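Local atomic coordinates of putative metalloprotease II (Bacteroides fragilis, PDB entry 4ON1), a protein that binds a zinc ion and probably cuts peptide bonds within proteins, as an extracellular metalloendopeptidase related to fragilysin. Residues I107-D111 against K112-A116; I118-Y121 against Y122-H125; E264-Q267 against N268-S272; T291-S294 against G295-G299. One frame throughout, in Å; residues are numbered along the deposited sequence.

Contact 1 (I107-D111 against K112-A116); sequences IVYKD and KERMA
The Tyr109 ring is met obliquely at two places by side chains from the first turn of the following helix. Arg114 CG comes within 3.5 Å of Tyr109 CD2, and Met115 CE lies 3.9 Å from Tyr109 CD1. Arg114 runs alongside Tyr109 in the same direction, yet its guanidinium plane stands 89° from the phenol ring, so the two flat groups do not stack; it is the aliphatic CG that touches. Outside the two segments, the ring of Tyr92 also meets Tyr109, and Tyr109 OH bonds to His218 ND1. The third flat group, the Asp111 carboxylate, sits at the N-cap of helix 112-126. With CG anti to the backbone N (chi1 179°), its OD2 reaches forward to the N-H groups of the first turn and accepts from Arg114 N at 2.7 Å through the anti lone pair. Asp111 OD1 takes a weak bond from water 1, which in turn weakly accepts from Glu113 N. The Asp111 backbone O takes the first regular helical bond, from Met115 N at 2.9 Å. Met115 is bent at chi2 and chi3, which brings its thioether against the end of the strand; SD receives a weak bond from Tyr109 N (3.5 Å). Strand and helix axes come to 7.9 Å and run at 142°. Arg114 has charged partners in Glu117 and Glu217. Chemically, then, the junction is divided: sulfur, methyl and ring atoms fill its buried side, while at the surface a carboxylate ties down a helix N-H and its negative charge probably interacts favourably with the helix dipole.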
loop_
_atom_site.group_PDB
_atom_site.type_symbol
_atom_site.label_atom_id
_atom_site.label_comp_id
_atom_site.label_asym_id
_atom_site.label_seq_id
_atom_site.Cartn_x
_atom_site.Cartn_y
_atom_site.Cartn_z
ATOM N N ILE A 107 9.852 8.158 7.264
ATOM C CA ILE A 107 10.414 6.852 6.937
ATOM C C ILE A 107 11.757 6.652 7.645
ATOM O O ILE A 107 12.655 7.496 7.543
ATOM C CB ILE A 107 10.590 6.710 5.401
ATOM C CG1 ILE A 107 9.242 6.907 4.691
ATOM C CG2 ILE A 107 11.242 5.379 5.034
ATOM C CD1 ILE A 107 9.371 7.431 3.260
ATOM N N VAL A 108 11.877 5.553 8.384
ATOM C CA VAL A 108 13.119 5.199 9.063
ATOM C C VAL A 108 13.504 3.751 8.774
ATOM O O VAL A 108 12.711 2.842 8.979
ATOM C CB VAL A 108 13.013 5.407 10.604
ATOM C CG1 VAL A 108 12.997 6.870 10.943
ATOM C CG2 VAL A 108 11.757 4.744 11.172
ATOM N N TYR A 109 14.733 3.549 8.306
ATOM C CA TYR A 109 15.280 2.212 8.084
ATOM C C TYR A 109 16.299 1.857 9.155
ATOM O O TYR A 109 17.056 2.714 9.596
ATOM C CB TYR A 109 15.928 2.118 6.703
ATOM C CG TYR A 109 14.950 1.790 5.599
ATOM C CD1 TYR A 109 14.004 2.718 5.180
ATOM C CD2 TYR A 109 14.984 0.554 4.971
ATOM C CE1 TYR A 109 13.108 2.413 4.169
ATOM C CE2 TYR A 109 14.106 0.246 3.958
ATOM C CZ TYR A 109 13.168 1.177 3.564
ATOM O OH TYR A 109 12.296 0.863 2.556
ATOM N N LYS A 110 16.317 0.599 9.582
ATOM C CA LYS A 110 17.238 0.200 10.639
ATOM C C LYS A 110 18.686 0.260 10.169
ATOM O O LYS A 110 19.568 0.750 10.884
ATOM C CB LYS A 110 16.918 -1.200 11.154
ATOM C CG LYS A 110 17.865 -1.636 12.262
ATOM C CD LYS A 110 17.461 -2.959 12.893
ATOM C CE LYS A 110 17.366 -4.056 11.857
ATOM N NZ LYS A 110 17.038 -5.373 12.478
ATOM N N ASP A 111 18.924 -0.231 8.963
ATOM C CA ASP A 111 20.273 -0.279 8.413
ATOM C C ASP A 111 20.654 1.074 7.810
ATOM O O ASP A 111 19.963 1.580 6.925
ATOM C CB ASP A 111 20.374 -1.386 7.363
ATOM C CG ASP A 111 21.753 -1.471 6.738
ATOM O OD1 ASP A 111 22.600 -2.222 7.268
ATOM O OD2 ASP A 111 21.990 -0.778 5.726
ATOM N N LYS A 112 21.742 1.663 8.303
ATOM C CA LYS A 112 22.154 2.993 7.856
ATOM C C LYS A 112 22.445 3.060 6.357
ATOM O O LYS A 112 22.070 4.031 5.697
ATOM C CB LYS A 112 23.396 3.462 8.622
ATOM C CG LYS A 112 24.000 4.736 8.037
ATOM C CD LYS A 112 25.141 5.322 8.855
ATOM C CE LYS A 112 25.539 6.694 8.306
ATOM N NZ LYS A 112 26.411 7.469 9.232
ATOM N N GLU A 113 23.098 2.031 5.816
ATOM C CA GLU A 113 23.381 2.006 4.382
ATOM C C GLU A 113 22.081 1.994 3.593
ATOM O O GLU A 113 21.929 2.748 2.631
ATOM C CB GLU A 113 24.238 0.802 3.979
ATOM C CG GLU A 113 25.585 0.702 4.669
ATOM C CD GLU A 113 26.423 -0.437 4.114
ATOM O OE1 GLU A 113 26.367 -0.671 2.884
ATOM O OE2 GLU A 113 27.141 -1.092 4.900
ATOM N N ARG A 114 21.154 1.124 3.979
ATOM C CA ARG A 114 19.875 1.064 3.277
ATOM C C ARG A 114 19.175 2.414 3.391
ATOM O O ARG A 114 18.622 2.911 2.410
ATOM C CB ARG A 114 18.982 -0.054 3.822
ATOM C CG ARG A 114 17.717 -0.317 2.974
ATOM C CD ARG A 114 18.049 -0.654 1.518
ATOM N NE ARG A 114 16.853 -0.791 0.679
ATOM C CZ ARG A 114 16.809 -0.457 -0.610
ATOM N NH1 ARG A 114 17.888 0.026 -1.201
ATOM N NH2 ARG A 114 15.692 -0.606 -1.308
ATOM N N MET A 115 19.208 3.017 4.577
ATOM C CA MET A 115 18.599 4.338 4.744
ATOM C C MET A 115 19.185 5.351 3.758
ATOM O O MET A 115 18.456 6.147 3.164
ATOM C CB MET A 115 18.770 4.854 6.176
ATOM C CG MET A 115 18.164 6.239 6.412
ATOM S SD MET A 115 16.403 6.240 6.843
ATOM C CE MET A 115 15.625 6.282 5.229
ATOM N N ALA A 116 20.500 5.293 3.568
ATOM C CA ALA A 116 21.172 6.207 2.649
ATOM C C ALA A 116 20.710 5.954 1.219
ATOM O O ALA A 116 20.479 6.895 0.456
ATOM C CB ALA A 116 22.701 6.061 2.756
HETATM O O HOH W 1 24.302 -0.310 8.038
#

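Contact 2 (I118-Y121 against Y122-H125); sequences IANY and YQNH
Tyr121 lies between two aromatic neighbours on the same helix, and the first torsions explain how. Its CG is anti to the backbone N (chi1 166°), which leans the ring toward the C-terminal end, on the side of His125. His125, one turn on, has CG beside its own backbone N (chi1 -71°) and turns its imidazole back over a face of Tyr121. The rings form a face-to-face stack with centroids 4.1 Å apart and planes 22° from parallel; Tyr121 CE1 stands over the centre of the imidazole, 3.5 Å above its plane. The same turn of His125 brings ND1 to the backbone O of Tyr121 at 2.7 Å. That carbonyl lies out of the imidazole plane and the bond is well bent, but with the weak contribution of His125 N it gives the carbonyl two donors from one residue and fixes the histidine's rotation. The Tyr121 edge meets the face of Tyr122 in a T-shaped pair: centroids are 5.0 Å apart and Tyr121 CD2 stands over the middle of the Tyr122 ring. Ile118 lies alongside Tyr122, touching CE1 with its CG2 at 3.8 Å. The backbone bond from Tyr122 N to Ile118 O measures 3.2 Å. Polar ends are tied outside the helix: Tyr121 OH to Asp289, Tyr122 OH to His218 and Ser326. Within the fold, Ala119 and Tyr122 rest on strand 153-159, Ile118 and Tyr122 also reach strand 102-109, and both meet helix 217-230.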
loop_
_atom_site.group_PDB
_atom_site.type_symbol
_atom_site.label_atom_id
_atom_site.label_comp_id
_atom_site.label_asym_id
_atom_site.label_seq_id
_atom_site.Cartn_x
_atom_site.Cartn_y
_atom_site.Cartn_z
ATOM N N ILE A 118 17.815 4.696 0.348
ATOM C CA ILE A 118 16.438 5.165 0.256
ATOM C C ILE A 118 16.395 6.685 0.082
ATOM O O ILE A 118 15.657 7.206 -0.755
ATOM C CB ILE A 118 15.623 4.777 1.497
ATOM C CG1 ILE A 118 15.506 3.253 1.614
ATOM C CG2 ILE A 118 14.222 5.383 1.411
ATOM C CD1 ILE A 118 14.784 2.596 0.432
ATOM N N ALA A 119 17.208 7.396 0.857
ATOM C CA ALA A 119 17.251 8.848 0.756
ATOM C C ALA A 119 17.708 9.308 -0.631
ATOM O O ALA A 119 17.179 10.280 -1.171
ATOM C CB ALA A 119 18.162 9.421 1.821
ATOM N N ASN A 120 18.678 8.599 -1.206
ATOM C CA ASN A 120 19.158 8.915 -2.550
ATOM C C ASN A 120 18.052 8.743 -3.586
ATOM O O ASN A 120 17.937 9.534 -4.524
ATOM C CB ASN A 120 20.352 8.035 -2.939
ATOM C CG ASN A 120 21.579 8.277 -2.074
ATOM O OD1 ASN A 120 21.764 9.359 -1.515
ATOM N ND2 ASN A 120 22.436 7.261 -1.978
ATOM N N TYR A 121 17.254 7.692 -3.422
ATOM C CA TYR A 121 16.121 7.475 -4.305
ATOM C C TYR A 121 15.229 8.717 -4.323
ATOM O O TYR A 121 14.899 9.237 -5.389
ATOM C CB TYR A 121 15.316 6.237 -3.881
ATOM C CG TYR A 121 13.956 6.155 -4.554
ATOM C CD1 TYR A 121 13.793 5.460 -5.748
ATOM C CD2 TYR A 121 12.844 6.794 -4.012
ATOM C CE1 TYR A 121 12.563 5.394 -6.375
ATOM C CE2 TYR A 121 11.612 6.735 -4.634
ATOM C CZ TYR A 121 11.477 6.034 -5.812
ATOM O OH TYR A 121 10.248 5.972 -6.423
ATOM N N TYR A 122 14.839 9.187 -3.145
ATOM C CA TYR A 122 13.918 10.315 -3.059
ATOM C C TYR A 122 14.558 11.624 -3.509
ATOM O O TYR A 122 13.880 12.502 -4.043
ATOM C CB TYR A 122 13.382 10.459 -1.640
ATOM C CG TYR A 122 12.294 9.462 -1.338
ATOM C CD1 TYR A 122 12.519 8.403 -0.476
ATOM C CD2 TYR A 122 11.056 9.563 -1.948
ATOM C CE1 TYR A 122 11.525 7.475 -0.207
ATOM C CE2 TYR A 122 10.053 8.643 -1.687
ATOM C CZ TYR A 122 10.297 7.600 -0.816
ATOM O OH TYR A 122 9.306 6.682 -0.554
ATOM N N GLN A 123 15.862 11.755 -3.298
ATOM C CA GLN A 123 16.584 12.928 -3.776
ATOM C C GLN A 123 16.622 12.947 -5.304
ATOM O O GLN A 123 16.436 13.990 -5.926
ATOM C CB GLN A 123 18.004 12.966 -3.205
ATOM C CG GLN A 123 18.088 13.450 -1.763
ATOM C CD GLN A 123 19.432 13.156 -1.116
ATOM O OE1 GLN A 123 20.277 12.470 -1.692
ATOM N NE2 GLN A 123 19.637 13.690 0.082
ATOM N N ASN A 124 16.852 11.788 -5.908
ATOM C CA ASN A 124 16.939 11.710 -7.359
ATOM C C ASN A 124 15.588 11.833 -8.062
ATOM O O ASN A 124 15.522 12.254 -9.214
ATOM C CB ASN A 124 17.570 10.377 -7.768
ATOM C CG ASN A 124 19.003 10.241 -7.313
ATOM O OD1 ASN A 124 19.636 11.216 -6.914
ATOM N ND2 ASN A 124 19.517 9.016 -7.343
ATOM N N HIS A 125 14.509 11.497 -7.359
ATOM C CA HIS A 125 13.194 11.475 -7.989
ATOM C C HIS A 125 12.311 12.685 -7.677
ATOM O O HIS A 125 11.318 12.908 -8.364
ATOM C CB HIS A 125 12.455 10.192 -7.596
ATOM C CG HIS A 125 13.016 8.957 -8.229
ATOM N ND1 HIS A 125 14.259 8.454 -7.907
ATOM C CD2 HIS A 125 12.513 8.131 -9.177
ATOM C CE1 HIS A 125 14.494 7.368 -8.620
ATOM N NE2 HIS A 125 13.450 7.150 -9.400
#

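Contact 3 (E264-Q267 against N268-S272); sequences ESFQ and NYLRS
Apolar contact is made by Phe266 and Leu270, one turn apart on helix 259-271. Leu270 CD1 stands over the face of the Phe266 ring, displaced toward the rim, 4.0 Å from the centroid and 19° off the ring normal: a CH-pi contact. The other branch, Leu270 CD2, reaches Phe266 CE2 at 3.7 Å, so both methyls are pressed to the ring. Phe266 is placed there by its first torsion (chi1 179°), which sends CG anti to the backbone N and tilts the ring toward the next turn, where Leu270 lies.

The polar contact pairs Gln267 with Arg271, which run side by side. Gln267 CB lies over one face of the Arg271 guanidinium, toward its rim, 3.8 Å from NH1. Further out, water 2 joins the two side chains, giving a hydrogen to Gln267 OE1 (2.8 Å) and accepting from Arg271 NH1 (3.2 Å); amide and guanidinium planes differ by 32°. Both side chains also bond outward, Gln267 NE2 to Phe316 O and Arg271 NH2 to Asn315 O, and so meet the backbone of the loop there.

Backbone bonds make up the third kind. Asn268 N to Glu264 O is 2.9 Å, with regular i to i+4 bonds following from Tyr269, Leu270 and Arg271. Ser272 N instead bonds back to Tyr269 O, three residues earlier.

Together these make the last turns of an amphipathic helix laid on a sheet: Phe266 and Leu270 turn to strand 284-288 of the metallopeptidase domain, while Glu264, Ser265 and Asn268 line the surface.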
loop_
_atom_site.group_PDB
_atom_site.type_symbol
_atom_site.label_atom_id
_atom_site.label_comp_id
_atom_site.label_asym_id
_atom_site.label_seq_id
_atom_site.Cartn_x
_atom_site.Cartn_y
_atom_site.Cartn_z
ATOM N N GLU A 264 0.104 -10.620 -18.999
ATOM C CA GLU A 264 0.168 -11.961 -19.575
ATOM C C GLU A 264 1.539 -12.588 -19.344
ATOM O O GLU A 264 1.647 -13.765 -19.002
ATOM C CB GLU A 264 -0.143 -11.913 -21.079
ATOM C CG GLU A 264 -1.610 -11.627 -21.387
ATOM C CD GLU A 264 -1.910 -11.589 -22.878
ATOM O OE1 GLU A 264 -1.040 -12.006 -23.673
ATOM O OE2 GLU A 264 -3.013 -11.129 -23.254
ATOM N N SER A 265 2.583 -11.788 -19.520
ATOM C CA SER A 265 3.940 -12.260 -19.287
ATOM C C SER A 265 4.117 -12.623 -17.816
ATOM O O SER A 265 4.772 -13.611 -17.484
ATOM C CB SER A 265 4.958 -11.198 -19.715
ATOM O OG SER A 265 6.278 -11.584 -19.375
ATOM N N PHE A 266 3.518 -11.825 -16.939
ATOM C CA PHE A 266 3.534 -12.101 -15.505
ATOM C C PHE A 266 2.876 -13.442 -15.196
ATOM O O PHE A 266 3.421 -14.261 -14.455
ATOM C CB PHE A 266 2.825 -10.982 -14.737
ATOM C CG PHE A 266 2.775 -11.193 -13.237
ATOM C CD1 PHE A 266 1.597 -10.967 -12.531
ATOM C CD2 PHE A 266 3.899 -11.609 -12.539
ATOM C CE1 PHE A 266 1.541 -11.139 -11.155
ATOM C CE2 PHE A 266 3.855 -11.791 -11.155
ATOM C CZ PHE A 266 2.675 -11.553 -10.461
ATOM N N GLN A 267 1.696 -13.662 -15.762
ATOM C CA GLN A 267 0.953 -14.890 -15.496
ATOM C C GLN A 267 1.647 -16.136 -16.038
ATOM O O GLN A 267 1.660 -17.181 -15.386
ATOM C CB GLN A 267 -0.454 -14.777 -16.069
ATOM C CG GLN A 267 -1.370 -13.841 -15.262
ATOM C CD GLN A 267 -2.711 -13.634 -15.950
ATOM O OE1 GLN A 267 -2.770 -13.100 -17.059
ATOM N NE2 GLN A 267 -3.790 -14.067 -15.302
ATOM N N ASN A 268 2.229 -16.028 -17.225
ATOM C CA ASN A 268 3.003 -17.135 -17.767
ATOM C C ASN A 268 4.200 -17.459 -16.871
ATOM O O ASN A 268 4.540 -18.623 -16.683
ATOM C CB ASN A 268 3.450 -16.842 -19.196
ATOM C CG ASN A 268 2.324 -17.022 -20.201
ATOM O OD1 ASN A 268 1.353 -17.747 -19.942
ATOM N ND2 ASN A 268 2.447 -16.373 -21.355
ATOM N N TYR A 269 4.837 -16.433 -16.312
ATOM C CA TYR A 269 5.914 -16.677 -15.359
ATOM C C TYR A 269 5.412 -17.460 -14.140
ATOM O O TYR A 269 6.034 -18.444 -13.722
ATOM C CB TYR A 269 6.553 -15.367 -14.904
ATOM C CG TYR A 269 7.571 -15.554 -13.794
ATOM C CD1 TYR A 269 8.877 -15.949 -14.073
ATOM C CD2 TYR A 269 7.221 -15.327 -12.467
ATOM C CE1 TYR A 269 9.809 -16.119 -13.050
ATOM C CE2 TYR A 269 8.134 -15.495 -11.439
ATOM C CZ TYR A 269 9.427 -15.888 -11.736
ATOM O OH TYR A 269 10.328 -16.050 -10.709
ATOM N N LEU A 270 4.278 -17.039 -13.589
ATOM C CA LEU A 270 3.722 -17.687 -12.400
ATOM C C LEU A 270 3.435 -19.163 -12.641
ATOM O O LEU A 270 3.636 -19.997 -11.755
ATOM C CB LEU A 270 2.433 -16.995 -11.949
ATOM C CG LEU A 270 2.555 -15.535 -11.495
ATOM C CD1 LEU A 270 1.177 -14.958 -11.195
ATOM C CD2 LEU A 270 3.458 -15.408 -10.274
ATOM N N ARG A 271 2.967 -19.477 -13.844
ATOM C CA ARG A 271 2.502 -20.821 -14.153
ATOM C C ARG A 271 3.620 -21.853 -14.217
ATOM O O ARG A 271 3.358 -23.048 -14.111
ATOM C CB ARG A 271 1.716 -20.804 -15.465
ATOM C CG ARG A 271 0.315 -20.261 -15.272
ATOM C CD ARG A 271 -0.329 -19.790 -16.562
ATOM N NE ARG A 271 -1.656 -19.246 -16.272
ATOM C CZ ARG A 271 -2.273 -18.321 -16.999
ATOM N NH1 ARG A 271 -1.687 -17.820 -18.076
ATOM N NH2 ARG A 271 -3.475 -17.890 -16.638
ATOM N N SER A 272 4.859 -21.403 -14.376
ATOM C CA SER A 272 5.984 -22.335 -14.376
ATOM C C SER A 272 6.955 -22.045 -13.234
ATOM O O SER A 272 8.062 -22.578 -13.203
ATOM C CB SER A 272 6.730 -22.287 -15.711
ATOM O OG SER A 272 7.161 -20.972 -15.999
HETATM O O HOH W 2 -2.999 -15.086 -19.061
#

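Contact 4 (T291-S294 against G295-G299); sequences TWDS and GKTFG
Trp292 and Thr297 form the tight half of this hairpin. Trp292 N bonds to Thr297 O at 2.9 Å, almost perfectly straight (178°) and in the carbonyl plane. The return bond, Thr297 N to Trp292 O, is 3.0 Å with the donor above the carbonyl plane. Beside them Thr291 CB presses on Thr297 O (3.2 Å), and Thr291 CG2 meets the edge of the Phe298 ring. The Trp292 indole brings CZ3 within 3.6 Å of Phe298 O, which lies in the ring plane at its edge; Arg288 makes a cation-pi contact with the same indole.

A type I' turn runs from Asp293 to Lys296, closed by Lys296 N to Asp293 O at 3.0 Å. The positive phi of Gly295 suits the third position of this turn, where glycine has no CB to jam against Ser294 O. Its N-H bonds weakly to Trp292 O and also to water 3, which bonds Thr291 OG1 (2.8 Å). Looser are the exposed Ser294 and Lys296; the opposite charges of Asp293 and Lys296 are not in contact.

Lys296 and Thr297 both face Trp292, so the loop is a type I' turn followed by a classic beta bulge. It leads into strand 299-301 near the zinc site, without touching the metal: the Phe298 side chain is about 9 Å from the zinc ion, and that of Thr297 about 6 Å from the side chain of the zinc ligand Asp176.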
loop_
_atom_site.group_PDB
_atom_site.type_symbol
_atom_site.label_atom_id
_atom_site.label_comp_id
_atom_site.label_asym_id
_atom_site.label_seq_id
_atom_site.Cartn_x
_atom_site.Cartn_y
_atom_site.Cartn_z
ATOM N N THR A 291 6.237 2.466 -13.974
ATOM C CA THR A 291 4.918 2.384 -14.582
ATOM C C THR A 291 4.966 1.602 -15.884
ATOM O O THR A 291 6.013 1.088 -16.269
ATOM C CB THR A 291 4.355 3.776 -14.886
ATOM O OG1 THR A 291 5.291 4.488 -15.705
ATOM C CG2 THR A 291 4.095 4.547 -13.599
ATOM N N TRP A 292 3.826 1.527 -16.563
ATOM C CA TRP A 292 3.755 0.888 -17.867
ATOM C C TRP A 292 3.285 1.877 -18.922
ATOM O O TRP A 292 2.836 2.979 -18.592
ATOM C CB TRP A 292 2.827 -0.329 -17.830
ATOM C CG TRP A 292 3.368 -1.434 -16.988
ATOM C CD1 TRP A 292 4.122 -2.492 -17.411
ATOM C CD2 TRP A 292 3.230 -1.578 -15.569
ATOM N NE1 TRP A 292 4.452 -3.291 -16.343
ATOM C CE2 TRP A 292 3.919 -2.751 -15.202
ATOM C CE3 TRP A 292 2.588 -0.831 -14.577
ATOM C CZ2 TRP A 292 3.975 -3.199 -13.882
ATOM C CZ3 TRP A 292 2.648 -1.274 -13.271
ATOM C CH2 TRP A 292 3.335 -2.449 -12.934
ATOM N N ASP A 293 3.405 1.479 -20.185
ATOM C CA ASP A 293 2.930 2.279 -21.309
ATOM C C ASP A 293 3.463 3.711 -21.254
ATOM O O ASP A 293 2.684 4.668 -21.238
ATOM C CB ASP A 293 1.398 2.300 -21.352
ATOM C CG ASP A 293 0.862 2.773 -22.693
ATOM O OD1 ASP A 293 1.427 2.369 -23.734
ATOM O OD2 ASP A 293 -0.110 3.558 -22.707
ATOM N N SER A 294 4.788 3.842 -21.193
ATOM C CA SER A 294 5.447 5.148 -21.191
ATOM C C SER A 294 4.847 6.130 -20.180
ATOM O O SER A 294 4.589 7.288 -20.510
ATOM C CB SER A 294 5.399 5.756 -22.593
ATOM O OG SER A 294 5.955 4.857 -23.535
ATOM N N GLY A 295 4.614 5.661 -18.957
ATOM C CA GLY A 295 4.126 6.519 -17.887
ATOM C C GLY A 295 2.624 6.685 -17.783
ATOM O O GLY A 295 2.125 7.287 -16.830
ATOM N N LYS A 296 1.887 6.138 -18.743
ATOM C CA LYS A 296 0.443 6.355 -18.779
ATOM C C LYS A 296 -0.345 5.338 -17.932
ATOM O O LYS A 296 -1.485 5.594 -17.533
ATOM C CB LYS A 296 -0.037 6.320 -20.231
ATOM C CG LYS A 296 0.552 7.437 -21.099
ATOM C CD LYS A 296 0.116 7.306 -22.555
ATOM C CE LYS A 296 0.365 8.595 -23.330
ATOM N NZ LYS A 296 -0.311 8.600 -24.661
ATOM N N THR A 297 0.262 4.194 -17.632
ATOM C CA THR A 297 -0.442 3.165 -16.862
ATOM C C THR A 297 0.195 2.898 -15.500
ATOM O O THR A 297 1.383 2.594 -15.415
ATOM C CB THR A 297 -0.512 1.838 -17.652
ATOM O OG1 THR A 297 -1.298 2.033 -18.835
ATOM C CG2 THR A 297 -1.160 0.741 -16.810
ATOM N N PHE A 298 -0.605 2.990 -14.440
ATOM C CA PHE A 298 -0.082 2.828 -13.085
ATOM C C PHE A 298 -0.351 1.436 -12.536
ATOM O O PHE A 298 0.335 0.968 -11.626
ATOM C CB PHE A 298 -0.699 3.865 -12.143
ATOM C CG PHE A 298 -0.712 5.257 -12.702
ATOM C CD1 PHE A 298 0.383 5.748 -13.397
ATOM C CD2 PHE A 298 -1.817 6.072 -12.532
ATOM C CE1 PHE A 298 0.372 7.033 -13.919
ATOM C CE2 PHE A 298 -1.837 7.357 -13.047
ATOM C CZ PHE A 298 -0.737 7.835 -13.743
ATOM N N GLY A 299 -1.364 0.783 -13.089
ATOM C CA GLY A 299 -1.764 -0.537 -12.643
ATOM C C GLY A 299 -2.712 -1.130 -13.661
ATOM O O GLY A 299 -3.262 -0.409 -14.493
HETATM O O HOH W 3 6.373 3.341 -18.067
#

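How the contacts relate
Contacts 1 and 2 share helix 112-126 and touch, Tyr109 CE1 lying 3.6 Å from Ile118 CG1; both also send a tyrosine hydroxyl to His218. The first caps the start of that helix with a carboxylate, the second gathers aromatic rings near its end. Contacts 3 and 4 belong to the metallopeptidase domain without touching, though Trp292 and Asp293 of contact 4 meet helix 259-271, which carries contact 3. All four are partly buried; contacts 1 to 3 set apolar side chains inward and polar ones at the surface, whereas contact 4, the one close to zinc, relies on backbone bonds. Contacts 2 and 3 pair side chains along helices.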